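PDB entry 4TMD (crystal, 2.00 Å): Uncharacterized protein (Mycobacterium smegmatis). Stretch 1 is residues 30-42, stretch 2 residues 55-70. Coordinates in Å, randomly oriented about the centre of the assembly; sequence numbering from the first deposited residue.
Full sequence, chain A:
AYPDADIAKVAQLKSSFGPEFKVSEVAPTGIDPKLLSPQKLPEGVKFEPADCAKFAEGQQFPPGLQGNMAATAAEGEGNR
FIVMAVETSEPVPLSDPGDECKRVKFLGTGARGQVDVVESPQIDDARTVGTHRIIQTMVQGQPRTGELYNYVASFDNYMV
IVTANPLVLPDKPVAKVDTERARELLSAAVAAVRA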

# COMPACT_ATOMS: atom_id res chain seq x y z
N GLY A 30 -5.09 -7.16 -16.11
CA GLY A 30 -6.01 -7.75 -15.14
C GLY A 30 -5.45 -7.78 -13.72
O GLY A 30 -4.24 -7.89 -13.53
N ILE A 31 -6.32 -7.67 -12.72
CA ILE A 31 -5.85 -7.60 -11.34
C ILE A 31 -5.29 -8.93 -10.87
O ILE A 31 -5.70 -9.99 -11.31
N ASP A 32 -4.33 -8.84 -9.95
CA ASP A 32 -3.79 -9.99 -9.24
C ASP A 32 -3.78 -9.65 -7.75
O ASP A 32 -2.85 -9.01 -7.27
N PRO A 33 -4.84 -10.06 -7.03
CA PRO A 33 -5.02 -9.76 -5.60
C PRO A 33 -3.81 -10.08 -4.73
O PRO A 33 -3.63 -9.45 -3.69
N LYS A 34 -2.99 -11.04 -5.15
CA LYS A 34 -1.81 -11.40 -4.37
C LYS A 34 -0.73 -10.32 -4.45
O LYS A 34 0.04 -10.13 -3.50
N LEU A 35 -0.66 -9.62 -5.58
CA LEU A 35 0.31 -8.55 -5.77
C LEU A 35 -0.14 -7.30 -5.02
O LEU A 35 0.68 -6.44 -4.66
N LEU A 36 -1.44 -7.21 -4.77
CA LEU A 36 -2.03 -6.00 -4.23
C LEU A 36 -2.06 -5.98 -2.70
O LEU A 36 -1.77 -4.96 -2.08
N SER A 37 -2.40 -7.12 -2.11
CA SER A 37 -2.49 -7.25 -0.65
C SER A 37 -1.12 -7.42 -0.02
O SER A 37 -0.20 -7.92 -0.66
N PRO A 38 -0.97 -7.01 1.26
CA PRO A 38 0.28 -7.28 1.97
C PRO A 38 0.53 -8.79 2.01
O PRO A 38 -0.42 -9.54 1.90
N GLN A 39 1.79 -9.22 2.13
CA GLN A 39 2.07 -10.64 2.09
C GLN A 39 1.38 -11.34 3.27
O GLN A 39 1.27 -10.78 4.36
N LYS A 40 0.88 -12.54 3.01
CA LYS A 40 0.12 -13.32 3.98
C LYS A 40 0.92 -13.59 5.25
O LYS A 40 2.10 -13.92 5.19
N LEU A 41 0.29 -13.44 6.41
CA LEU A 41 0.95 -13.75 7.67
C LEU A 41 1.02 -15.27 7.85
O LEU A 41 0.16 -15.99 7.36
N PRO A 42 2.05 -15.76 8.56
CA PRO A 42 2.18 -17.21 8.72
C PRO A 42 1.09 -17.77 9.61
O PRO A 42 0.52 -17.04 10.41
N PHE A 55 -7.37 -6.96 10.97
CA PHE A 55 -6.71 -5.76 10.51
C PHE A 55 -5.19 -5.94 10.35
O PHE A 55 -4.54 -5.17 9.65
N ALA A 56 -4.64 -6.99 10.97
CA ALA A 56 -3.24 -7.33 10.80
C ALA A 56 -2.91 -7.71 9.36
O ALA A 56 -1.79 -7.50 8.90
N GLU A 57 -3.91 -8.25 8.66
CA GLU A 57 -3.76 -8.67 7.27
C GLU A 57 -3.67 -7.49 6.29
O GLU A 57 -3.20 -7.65 5.16
N GLY A 58 -4.12 -6.32 6.73
CA GLY A 58 -4.08 -5.13 5.90
C GLY A 58 -5.08 -5.24 4.77
O GLY A 58 -5.91 -6.15 4.76
N GLN A 59 -4.99 -4.33 3.80
CA GLN A 59 -6.01 -4.22 2.76
C GLN A 59 -6.09 -5.47 1.88
O GLN A 59 -5.14 -5.81 1.17
N GLN A 60 -7.24 -6.12 1.93
CA GLN A 60 -7.46 -7.34 1.16
C GLN A 60 -8.22 -7.09 -0.15
O GLN A 60 -9.02 -6.16 -0.27
N PHE A 61 -7.96 -7.95 -1.13
CA PHE A 61 -8.72 -7.97 -2.36
C PHE A 61 -9.33 -9.35 -2.54
O PHE A 61 -8.62 -10.30 -2.88
N PRO A 62 -10.65 -9.47 -2.28
CA PRO A 62 -11.40 -10.73 -2.42
C PRO A 62 -11.11 -11.43 -3.74
O PRO A 62 -10.96 -10.77 -4.77
N PRO A 63 -11.00 -12.77 -3.72
CA PRO A 63 -10.59 -13.56 -4.88
C PRO A 63 -11.57 -13.54 -6.06
O PRO A 63 -11.21 -13.99 -7.14
N GLY A 64 -12.77 -13.01 -5.86
CA GLY A 64 -13.75 -12.95 -6.93
C GLY A 64 -13.76 -11.67 -7.78
O GLY A 64 -14.31 -11.66 -8.89
N LEU A 65 -13.17 -10.60 -7.25
CA LEU A 65 -13.14 -9.31 -7.94
C LEU A 65 -12.61 -9.39 -9.36
O LEU A 65 -11.60 -10.04 -9.64
N GLN A 66 -13.27 -8.69 -10.27
CA GLN A 66 -12.71 -8.48 -11.58
C GLN A 66 -12.25 -7.04 -11.70
O GLN A 66 -12.83 -6.13 -11.08
N GLY A 67 -11.19 -6.82 -12.47
CA GLY A 67 -10.68 -5.48 -12.66
C GLY A 67 -9.28 -5.45 -13.23
O GLY A 67 -8.70 -6.49 -13.56
N ASN A 68 -8.75 -4.24 -13.34
CA ASN A 68 -7.45 -4.00 -13.93
C ASN A 68 -6.59 -3.19 -12.97
O ASN A 68 -7.11 -2.51 -12.08
N MET A 69 -5.27 -3.27 -13.15
CA MET A 69 -4.30 -2.54 -12.35
C MET A 69 -3.21 -1.99 -13.24
O MET A 69 -2.90 -2.57 -14.28
N ALA A 70 -2.65 -0.86 -12.84
CA ALA A 70 -1.46 -0.29 -13.46
C ALA A 70 -0.60 0.24 -12.34
O ALA A 70 -1.12 0.61 -11.28

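The two stretches run antiparallel and bury 844 Å² between them, mostly through apolar residues. Few polar groups are paired across the contact.

The firmest cross-link is backbone to backbone: Ile31 N donates to Gly67 O at 2.8 Å. It lies beside the antiparallel bridge of Gly30 with Asn68. Gly67 O also receives a CA-H...O contact from Gly30 CA at 3.4 Å. The Ile31 side chain (p, t) points sideways and lies along stretch 2. Ile31 CD1 is 3.9 Å from Leu65 CB and 3.2 Å from Leu65 O.

Met69 points toward stretch 1 with chi angles p, t, p. Met69 CE packs 3.5 Å from Leu36 CG. The same methyl, Met69 CE, sits 3.1 Å from Asp32 N. That amide is buried by the contact and has no partner anywhere in the model. The Asp32 CA-to-CB bond (chi1 t) points away from stretch 2, though Asp32 CB is still 4.1 Å from Met69 CE. The carboxylate caps the short helix: Lys34 N donates to Asp32 OD1 at 3.4 Å, a weak bond.

Phe61 (chi1 m) points toward stretch 1. Leu36 (m, t) lies over one face of its ring, with Leu36 CB 3.8 Å from the Phe61 ring centroid. Pro33 CB meets Phe61 CB at 3.8 Å.

Ser37 (m) sits at the edge of the same ring. Its hydroxyl is used twice. Ser37 OG donates to Pro33 O at 2.9 Å, and accepts a weak bond from Phe61 N at 3.5 Å. This links the residue just after the helix to stretch 2, weakly.

Pro38 CD packs 3.4 Å from Gln59 O. A side chain at Gly58 would clash with Pro38 CG, and its positive phi also suits glycine. Nearby, Gln60 NE2 gives a weak bond to Gly58 O at 3.3 Å, and Gln59 NE2 donates to Gln60 O at 3.0 Å. Leu41 (m, t) closes this end, with Leu41 CD1 3.9 Å from Ala56 CB.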

# COMPACT_ATOMS: atom_id res chain seq x y z
CB ILE A 31 -6.96 -7.20 -10.34
CG1 ILE A 31 -8.16 -8.14 -10.47
CG2 ILE A 31 -7.36 -5.75 -10.48
CD1 ILE A 31 -9.00 -8.22 -9.21
CB ASP A 32 -2.38 -10.33 -9.74
CG ASP A 32 -1.70 -11.41 -8.90
OD1 ASP A 32 -2.40 -12.21 -8.25
OD2 ASP A 32 -0.45 -11.46 -8.90
CB PRO A 33 -6.21 -10.64 -5.22
CG PRO A 33 -7.02 -10.71 -6.47
CD PRO A 33 -6.03 -10.71 -7.61
CB LYS A 34 -1.25 -12.74 -4.85
CG LYS A 34 -2.20 -13.92 -4.63
CD LYS A 34 -1.55 -15.22 -5.05
CE LYS A 34 -2.45 -16.41 -4.76
NZ LYS A 34 -1.74 -17.70 -4.99
CB LEU A 35 0.49 -8.25 -7.26
CG LEU A 35 1.75 -7.52 -7.77
CD1 LEU A 35 1.95 -7.84 -9.24
CD2 LEU A 35 1.68 -6.02 -7.57
CB LEU A 36 -3.44 -5.82 -4.78
CG LEU A 36 -3.47 -5.51 -6.28
CD1 LEU A 36 -4.88 -5.56 -6.85
CD2 LEU A 36 -2.84 -4.14 -6.55
CB SER A 37 -3.38 -8.45 -0.29
OG SER A 37 -4.54 -8.50 -1.09
CB PRO A 38 0.01 -6.73 3.38
CG PRO A 38 -1.05 -5.69 3.18
CD PRO A 38 -1.92 -6.24 2.08
CB GLN A 39 3.57 -10.91 2.09
CG GLN A 39 4.30 -10.65 3.40
CD GLN A 39 5.80 -10.91 3.28
OE1 GLN A 39 6.32 -11.10 2.18
NE2 GLN A 39 6.49 -10.93 4.42
CB LYS A 40 -0.30 -14.64 3.33
CG LYS A 40 -1.44 -15.37 4.01
CD LYS A 40 -1.93 -16.50 3.11
CE LYS A 40 -2.89 -17.43 3.83
NZ LYS A 40 -3.48 -18.43 2.89
CB LEU A 41 0.21 -13.11 8.85
CG LEU A 41 0.18 -11.58 8.90
CD1 LEU A 41 -0.41 -11.10 10.23
CD2 LEU A 41 1.57 -10.98 8.69
CB PRO A 42 3.56 -17.38 9.36
CG PRO A 42 4.25 -16.03 9.21
CD PRO A 42 3.15 -15.03 9.23
CB PHE A 55 -7.05 -4.60 11.44
CG PHE A 55 -8.51 -4.24 11.42
CD1 PHE A 55 -9.11 -3.78 10.24
CD2 PHE A 55 -9.29 -4.38 12.56
CE1 PHE A 55 -10.45 -3.47 10.21
CE2 PHE A 55 -10.65 -4.06 12.53
CZ PHE A 55 -11.22 -3.60 11.36
CB ALA A 56 -2.85 -8.48 11.74
CB GLU A 57 -4.93 -9.58 6.87
CG GLU A 57 -5.23 -10.70 7.87
CD GLU A 57 -6.39 -11.59 7.44
OE1 GLU A 57 -7.10 -11.25 6.46
OE2 GLU A 57 -6.60 -12.65 8.09
CB GLN A 59 -5.74 -3.01 1.88
CG GLN A 59 -6.78 -2.85 0.77
CD GLN A 59 -8.18 -2.60 1.33
OE1 GLN A 59 -8.38 -1.70 2.16
NE2 GLN A 59 -9.14 -3.41 0.90
CB GLN A 60 -8.22 -8.36 2.01
CG GLN A 60 -7.42 -8.88 3.19
CD GLN A 60 -6.10 -9.50 2.76
OE1 GLN A 60 -6.07 -10.47 2.00
NE2 GLN A 60 -4.99 -8.93 3.24
CB PHE A 61 -7.85 -7.61 -3.56
CG PHE A 61 -7.32 -6.20 -3.52
CD1 PHE A 61 -6.28 -5.85 -2.68
CD2 PHE A 61 -7.87 -5.23 -4.34
CE1 PHE A 61 -5.81 -4.56 -2.64
CE2 PHE A 61 -7.40 -3.93 -4.31
CZ PHE A 61 -6.36 -3.60 -3.46
CB PRO A 62 -12.87 -10.28 -2.33
CG PRO A 62 -12.85 -8.78 -2.42
CD PRO A 62 -11.53 -8.35 -1.89
CB PRO A 63 -10.46 -14.98 -4.31
CG PRO A 63 -11.26 -14.97 -3.04
CD PRO A 63 -11.17 -13.59 -2.50
CB LEU A 65 -12.27 -8.31 -7.17
CG LEU A 65 -12.83 -7.48 -6.02
CD1 LEU A 65 -11.75 -6.51 -5.58
CD2 LEU A 65 -14.10 -6.74 -6.40
CB GLN A 66 -13.73 -8.82 -12.66
CG GLN A 66 -14.52 -10.07 -12.33
CD GLN A 66 -15.43 -10.48 -13.46
OE1 GLN A 66 -14.96 -10.79 -14.56
NE2 GLN A 66 -16.74 -10.48 -13.20
CB ASN A 68 -7.60 -3.28 -15.27
CG ASN A 68 -8.36 -4.11 -16.30
OD1 ASN A 68 -8.08 -5.29 -16.47
ND2 ASN A 68 -9.32 -3.50 -16.96
CB MET A 69 -3.68 -3.44 -11.28
CG MET A 69 -3.10 -4.69 -11.89
SD MET A 69 -1.80 -5.48 -10.94
CE MET A 69 -2.69 -6.22 -9.61
CB ALA A 70 -1.83 0.84 -14.44